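Local coordinates for insecticidal crystal protein Cry35Ab1 (Bacillus thuringiensis, PDB 4JP0) that acts with Cry34Ab1 as a component of a binary insecticidal toxin active on western corn rootworm, probably targeting the larval midgut epithelium, at residues 48-53 with 195-200; 56-61 with 67-72; 63-68 with 77-82. All coordinates share one frame; numbering follows the deposited sequence.

Interaction 1 of 3, residues 48-53 with 195-200; sequences FLFPID and TQIKTT
F48 and I197 mark the closest approach of strand 43-52 to the last turn of helix 195-199, with their CA atoms 8.9 Å apart, so the backbones stay well separated and the side chains bridge the gap. The contact is apolar and small, 107 Å² in all, and nearly everything rests on one methyl group, CD1 of I197. That methyl comes in at the edge of the F50 ring, near the ring plane, where CE1 and CZ of F50 are both 4.0 Å from CD1 of I197. CB of F48 lies 4.2 Å from the same CD1 of I197. An extended I197 side chain makes this reach possible: CG1 stands opposite the backbone N (chi1 -157°), which sends CD1 out from the helix toward the strand. The two phenylalanines also meet each other, CD2 of F48 lying over one face of the F50 ring. All three residues are buried. Beyond them, Y202 of strand 202-221 sets its ring edge-to-face with F50 and also touches F48, while T60 of strand 56-61 packs on both F50 and I197. The helix, from the toxin region, thus docks against the lectin-like domain where strands 43-52 and 56-61 pair.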
# COMPACT_ATOMS: atom_id res chain seq x y z
N PHE A 48 -7.60 16.52 11.96
CA PHE A 48 -7.88 15.74 10.75
C PHE A 48 -7.94 14.28 11.12
O PHE A 48 -7.03 13.76 11.79
CB PHE A 48 -6.79 15.97 9.69
CG PHE A 48 -7.21 15.62 8.30
CD1 PHE A 48 -7.64 16.62 7.43
CD2 PHE A 48 -7.16 14.30 7.84
CE1 PHE A 48 -8.03 16.31 6.14
CE2 PHE A 48 -7.57 13.98 6.54
CZ PHE A 48 -8.00 15.00 5.69
N LEU A 49 -9.04 13.62 10.74
CA LEU A 49 -9.20 12.22 11.06
C LEU A 49 -8.69 11.37 9.92
O LEU A 49 -9.06 11.61 8.78
CB LEU A 49 -10.68 11.90 11.23
CG LEU A 49 -11.45 12.62 12.31
CD1 LEU A 49 -12.86 12.01 12.41
CD2 LEU A 49 -10.70 12.49 13.63
N PHE A 50 -7.82 10.42 10.21
CA PHE A 50 -7.45 9.41 9.19
C PHE A 50 -7.99 8.04 9.61
O PHE A 50 -7.91 7.67 10.79
CB PHE A 50 -5.95 9.31 9.04
CG PHE A 50 -5.33 10.52 8.35
CD1 PHE A 50 -4.53 11.40 9.04
CD2 PHE A 50 -5.55 10.75 7.00
CE1 PHE A 50 -3.92 12.47 8.40
CE2 PHE A 50 -4.97 11.85 6.37
CZ PHE A 50 -4.14 12.69 7.07
N PRO A 51 -8.55 7.29 8.67
CA PRO A 51 -9.11 5.99 8.99
C PRO A 51 -8.02 4.92 8.94
O PRO A 51 -7.11 4.98 8.10
CB PRO A 51 -10.13 5.78 7.86
CG PRO A 51 -9.44 6.42 6.63
CD PRO A 51 -8.63 7.59 7.22
N ILE A 52 -8.13 3.95 9.85
CA ILE A 52 -7.24 2.79 9.86
C ILE A 52 -8.08 1.54 9.97
O ILE A 52 -9.33 1.59 10.00
CB ILE A 52 -6.19 2.90 10.99
CG1 ILE A 52 -6.85 3.02 12.37
CG2 ILE A 52 -5.23 4.08 10.73
CD1 ILE A 52 -5.82 2.97 13.54
N ASP A 53 -7.43 0.39 10.00
CA ASP A 53 -8.17 -0.85 10.01
C ASP A 53 -9.12 -0.97 11.22
O ASP A 53 -8.95 -0.32 12.25
CB ASP A 53 -7.23 -2.07 9.99
CG ASP A 53 -6.45 -2.23 8.67
OD1 ASP A 53 -6.83 -1.68 7.61
OD2 ASP A 53 -5.40 -2.95 8.64
N THR A 195 2.77 21.48 5.25
CA THR A 195 2.39 21.72 3.88
C THR A 195 1.83 20.44 3.26
O THR A 195 0.90 20.48 2.45
CB THR A 195 3.60 22.18 3.07
OG1 THR A 195 4.12 23.37 3.66
CG2 THR A 195 3.14 22.65 1.69
N GLN A 196 2.42 19.31 3.65
CA GLN A 196 1.95 18.00 3.24
C GLN A 196 0.45 17.76 3.53
O GLN A 196 -0.33 17.39 2.65
CB GLN A 196 2.80 16.93 3.95
CG GLN A 196 2.51 15.53 3.46
CD GLN A 196 3.19 14.47 4.28
OE1 GLN A 196 3.07 14.47 5.50
NE2 GLN A 196 3.90 13.54 3.61
N ILE A 197 0.06 17.94 4.78
CA ILE A 197 -1.32 17.68 5.11
C ILE A 197 -2.30 18.68 4.45
O ILE A 197 -3.46 18.36 4.25
CB ILE A 197 -1.52 17.61 6.65
CG1 ILE A 197 -2.80 16.80 6.96
CG2 ILE A 197 -1.60 19.03 7.25
CD1 ILE A 197 -2.85 16.29 8.39
N LYS A 198 -1.84 19.90 4.16
CA LYS A 198 -2.70 20.91 3.55
C LYS A 198 -2.90 20.70 2.07
O LYS A 198 -3.95 21.09 1.53
CB LYS A 198 -2.12 22.32 3.81
CG LYS A 198 -2.44 22.77 5.19
CD LYS A 198 -1.67 24.02 5.60
CE LYS A 198 -2.15 25.25 4.94
NZ LYS A 198 -1.04 26.27 4.89
N THR A 199 -1.93 20.07 1.42
CA THR A 199 -1.97 19.93 -0.02
C THR A 199 -2.13 18.50 -0.49
O THR A 199 -2.68 18.30 -1.56
CB THR A 199 -0.72 20.54 -0.70
OG1 THR A 199 0.46 19.87 -0.25
CG2 THR A 199 -0.55 22.00 -0.29
N THR A 200 -1.67 17.52 0.27
CA THR A 200 -1.76 16.16 -0.18
C THR A 200 -2.04 15.22 1.00
O THR A 200 -1.28 14.38 1.27
CB THR A 200 -0.50 15.72 -1.01
OG1 THR A 200 -0.59 14.35 -1.31
CG2 THR A 200 0.76 15.97 -0.26

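Interaction 2 of 3, residues 56-61 with 67-72; sequences QYIITS and CKVWNV
I59 holds CG2 opposite its backbone N and runs its longer branch out straight (chi1 -55°), while W70 places its indole opposite its own carbonyl carbon; together these settings lay the isoleucine over one face of the tryptophan. CG2 of I59 stands 3.6 Å from the centroid of the W70 five-membered ring, 5° off the normal, a CH-pi contact. The longer branch reaches the six-membered ring, CD1 of I59 lying 3.7 Å from CE3 of W70. On the other face of strand 56-61, CG2 of I58 meets CG1 of V69 at 3.6 Å, the two side chains crossing. The backbones join through a single bridge, T60 with V69, flanked by two nearly straight hydrogen bonds. W70 N donates to I59 O at 2.8 Å. S61 N donates to K68 O at 2.9 Å. One water accepts from I59 N and donates to W70 O, linking the two strands where they diverge. At the other end, CA of C67 points its hydrogen at S61 O, 3.4 Å away. At 115° the axes cross steeply, consistent with a single bridge; 56-61 pairs with 43-52, and 69-73 with 76-80. W47 meets the W70 ring edge-to-face, and W91 of strand 91-96 packs on I59.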
# COMPACT_ATOMS: atom_id res chain seq x y z
N GLN A 56 -11.29 2.19 13.15
CA GLN A 56 -10.62 3.10 14.09
C GLN A 56 -10.06 4.30 13.35
O GLN A 56 -10.08 4.33 12.12
CB GLN A 56 -9.51 2.39 14.84
CG GLN A 56 -10.04 1.37 15.87
CD GLN A 56 -8.90 0.62 16.54
OE1 GLN A 56 -8.21 -0.15 15.90
NE2 GLN A 56 -8.71 0.84 17.80
N TYR A 57 -9.56 5.28 14.11
CA TYR A 57 -9.06 6.50 13.54
C TYR A 57 -7.80 6.97 14.22
O TYR A 57 -7.56 6.64 15.40
CB TYR A 57 -10.07 7.64 13.76
CG TYR A 57 -11.41 7.38 13.18
CD1 TYR A 57 -12.40 6.77 13.92
CD2 TYR A 57 -11.69 7.72 11.87
CE1 TYR A 57 -13.64 6.52 13.41
CE2 TYR A 57 -12.94 7.48 11.34
CZ TYR A 57 -13.91 6.87 12.12
OH TYR A 57 -15.17 6.61 11.61
N ILE A 58 -7.03 7.80 13.48
CA ILE A 58 -5.90 8.53 14.04
C ILE A 58 -6.35 9.98 14.02
O ILE A 58 -6.88 10.46 13.01
CB ILE A 58 -4.64 8.39 13.16
CG1 ILE A 58 -4.20 6.92 13.07
CG2 ILE A 58 -3.53 9.26 13.72
CD1 ILE A 58 -3.85 6.31 14.46
N ILE A 59 -6.19 10.69 15.13
CA ILE A 59 -6.61 12.11 15.18
C ILE A 59 -5.35 12.99 15.09
O ILE A 59 -4.47 12.97 16.00
CB ILE A 59 -7.36 12.37 16.49
CG1 ILE A 59 -8.55 11.38 16.64
CG2 ILE A 59 -7.78 13.87 16.56
CD1 ILE A 59 -9.37 11.54 17.98
N THR A 60 -5.28 13.77 14.01
CA THR A 60 -4.04 14.47 13.65
C THR A 60 -4.16 15.95 13.80
O THR A 60 -5.15 16.53 13.36
CB THR A 60 -3.72 14.19 12.19
OG1 THR A 60 -3.67 12.76 11.99
CG2 THR A 60 -2.33 14.75 11.79
N SER A 61 -3.17 16.56 14.42
CA SER A 61 -3.17 18.03 14.54
C SER A 61 -3.02 18.59 13.11
O SER A 61 -2.01 18.34 12.41
CB SER A 61 -2.02 18.47 15.43
OG SER A 61 -2.17 19.84 15.75
N CYS A 67 2.08 18.14 12.64
CA CYS A 67 1.13 17.10 12.30
C CYS A 67 1.33 15.87 13.19
O CYS A 67 1.21 14.76 12.72
CB CYS A 67 1.20 16.72 10.81
SG CYS A 67 0.66 18.08 9.77
N LYS A 68 1.71 16.08 14.44
CA LYS A 68 1.70 15.00 15.42
C LYS A 68 0.21 14.63 15.71
O LYS A 68 -0.72 15.36 15.33
CB LYS A 68 2.42 15.41 16.68
CG LYS A 68 3.97 15.50 16.51
CD LYS A 68 4.56 16.04 17.78
CE LYS A 68 6.02 16.49 17.59
NZ LYS A 68 6.96 15.37 17.39
N VAL A 69 -0.00 13.50 16.36
CA VAL A 69 -1.33 12.97 16.55
C VAL A 69 -1.68 12.75 18.01
O VAL A 69 -0.81 12.63 18.87
CB VAL A 69 -1.47 11.59 15.82
CG1 VAL A 69 -1.03 11.72 14.33
CG2 VAL A 69 -0.60 10.55 16.50
N TRP A 70 -2.98 12.67 18.30
CA TRP A 70 -3.37 12.47 19.69
C TRP A 70 -2.73 11.20 20.23
O TRP A 70 -2.75 10.12 19.59
CB TRP A 70 -4.89 12.44 19.86
CG TRP A 70 -5.60 13.76 19.76
CD1 TRP A 70 -5.16 14.94 19.19
CD2 TRP A 70 -6.91 14.01 20.22
NE1 TRP A 70 -6.15 15.90 19.28
CE2 TRP A 70 -7.22 15.35 19.92
CE3 TRP A 70 -7.86 13.23 20.88
CZ2 TRP A 70 -8.44 15.93 20.26
CZ3 TRP A 70 -9.08 13.81 21.21
CH2 TRP A 70 -9.35 15.14 20.89
N ASN A 71 -2.22 11.30 21.45
CA ASN A 71 -1.43 10.26 22.02
C ASN A 71 -1.72 10.22 23.50
O ASN A 71 -1.71 11.24 24.16
CB ASN A 71 0.03 10.63 21.77
CG ASN A 71 1.02 9.65 22.38
OD1 ASN A 71 1.39 8.65 21.74
ND2 ASN A 71 1.53 9.98 23.58
N VAL A 72 -2.04 9.03 24.01
CA VAL A 72 -2.43 8.92 25.40
C VAL A 72 -1.27 8.47 26.27
O VAL A 72 -0.62 7.45 26.00
CB VAL A 72 -3.57 7.90 25.56
CG1 VAL A 72 -3.97 7.73 27.04
CG2 VAL A 72 -4.76 8.33 24.70
O HOH W 1 -4.36 9.64 17.21

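Interaction 3 of 3, residues 63-68 with 77-82; sequences AANNCK and INVSTY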
# COMPACT_ATOMS: atom_id res chain seq x y z
N ALA A 63 -1.90 20.61 10.42
CA ALA A 63 -0.91 21.62 10.05
C ALA A 63 -0.50 22.45 11.27
O ALA A 63 -0.24 23.67 11.17
CB ALA A 63 -1.44 22.54 8.98
N ALA A 64 -0.48 21.78 12.42
CA ALA A 64 0.07 22.38 13.62
C ALA A 64 0.85 21.28 14.35
O ALA A 64 0.59 20.10 14.13
CB ALA A 64 -1.01 22.91 14.50
N ASN A 65 1.76 21.68 15.23
CA ASN A 65 2.59 20.71 15.98
C ASN A 65 3.21 19.65 15.09
O ASN A 65 3.32 18.50 15.48
CB ASN A 65 1.74 20.02 17.08
CG ASN A 65 0.83 20.99 17.81
OD1 ASN A 65 -0.38 21.01 17.60
ND2 ASN A 65 1.42 21.79 18.71
N ASN A 66 3.65 20.06 13.90
CA ASN A 66 4.28 19.12 12.96
C ASN A 66 3.40 17.92 12.61
O ASN A 66 3.90 16.82 12.28
CB ASN A 66 5.68 18.68 13.48
CG ASN A 66 6.62 18.25 12.38
OD1 ASN A 66 6.61 18.81 11.27
ND2 ASN A 66 7.41 17.22 12.65
N CYS A 67 2.08 18.14 12.64
CA CYS A 67 1.13 17.10 12.30
C CYS A 67 1.33 15.87 13.19
O CYS A 67 1.21 14.76 12.72
CB CYS A 67 1.20 16.72 10.81
SG CYS A 67 0.66 18.08 9.77
N LYS A 68 1.71 16.08 14.44
CA LYS A 68 1.70 15.00 15.42
C LYS A 68 0.21 14.63 15.71
O LYS A 68 -0.72 15.36 15.33
CB LYS A 68 2.42 15.41 16.68
CG LYS A 68 3.97 15.50 16.51
CD LYS A 68 4.56 16.04 17.78
CE LYS A 68 6.02 16.49 17.59
NZ LYS A 68 6.96 15.37 17.39
N ILE A 77 -3.80 13.48 27.33
CA ILE A 77 -3.61 13.43 25.90
C ILE A 77 -2.64 14.52 25.52
O ILE A 77 -2.78 15.67 25.97
CB ILE A 77 -4.92 13.73 25.11
CG1 ILE A 77 -6.08 12.82 25.55
CG2 ILE A 77 -4.62 13.58 23.64
CD1 ILE A 77 -5.73 11.37 25.56
N ASN A 78 -1.66 14.18 24.70
CA ASN A 78 -0.82 15.16 24.09
C ASN A 78 -0.70 14.80 22.61
O ASN A 78 -1.40 13.88 22.15
CB ASN A 78 0.58 15.23 24.78
CG ASN A 78 1.42 14.03 24.48
OD1 ASN A 78 0.96 13.08 23.87
ND2 ASN A 78 2.69 14.08 24.89
N VAL A 79 0.06 15.56 21.84
CA VAL A 79 0.30 15.14 20.46
C VAL A 79 1.72 14.63 20.36
O VAL A 79 2.66 15.26 20.90
CB VAL A 79 0.00 16.24 19.40
CG1 VAL A 79 -1.50 16.44 19.22
CG2 VAL A 79 0.76 17.61 19.72
N SER A 80 1.88 13.48 19.69
CA SER A 80 3.21 12.90 19.52
C SER A 80 3.37 12.39 18.10
O SER A 80 2.40 12.20 17.37
CB SER A 80 3.42 11.70 20.46
OG SER A 80 3.23 12.01 21.82
N THR A 81 4.61 12.16 17.70
CA THR A 81 4.85 11.61 16.38
C THR A 81 4.07 10.31 16.14
O THR A 81 4.14 9.36 16.93
CB THR A 81 6.36 11.34 16.23
OG1 THR A 81 7.07 12.57 16.40
CG2 THR A 81 6.69 10.88 14.81
N TYR A 82 3.37 10.23 15.01
CA TYR A 82 2.60 9.06 14.70
C TYR A 82 3.49 7.85 14.67
O TYR A 82 4.60 7.90 14.14
CB TYR A 82 1.92 9.19 13.32
CG TYR A 82 1.26 7.91 12.90
CD1 TYR A 82 0.23 7.34 13.66
CD2 TYR A 82 1.67 7.24 11.74
CE1 TYR A 82 -0.39 6.15 13.28
CE2 TYR A 82 1.06 6.06 11.36
CZ TYR A 82 0.03 5.51 12.14
OH TYR A 82 -0.58 4.35 11.74
O HOH W 2 2.92 12.46 13.08
O HOH W 3 6.76 13.32 19.54
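K68 and T81 supply the direct polar link of this contact: NZ of K68 donates to OG1 of T81 at 3.0 Å. The lysine chain is extended until its last torsion (chi4 -71°), where it bends and brings the ammonium over to the threonine. One water accepts from both K68 NZ and T81 N. A second, separate one donates to C67 O and accepts from Y82 N, tying the loop to the segment following the strand. OD1 of D27 makes a long, weak ion pair with the same NZ.

Nearer the backbone the contact is by van der Waals packing. CB of K68 rests 3.7 Å from CB of V79. The same CB of K68 sets carbon against a carbonyl oxygen, 3.3 Å from S80 O. CD of K68 lies 3.7 Å from V79 O, which is buried here without a polar partner. CG2 of V79 reaches CB of N65 at 3.7 Å, the two side chains crossing at about a right angle. The amide of N65 works in other directions, OD1 bonding T21 and S61 and ND2 the carbonyl of Y22. Both segments lie in the ricin B-type lectin region, whose beta-trefoil is built from two-stranded hairpins such as 69-73 with 76-80.

In the fold
Interactions 2 and 3 lie wholly within the lectin-like domain, share C67 and K68, and meet through the pairing of strands 69-73 and 76-80, where V69 N bonds S80 O and N71 N bonds N78 O. Interaction 1 instead joins that domain to a helix far along the sequence, and both of the others fall between its two segments in sequence. It touches interaction 2 through the pairing of strands 43-52 and 56-61, and I197 also packs on C67 and A63. Interactions 1 and 2 are buried, the first purely apolar, the second mixing backbone bonds with aromatic packing. Interaction 3 is only partly buried, and there a lysine and waters carry the polar links.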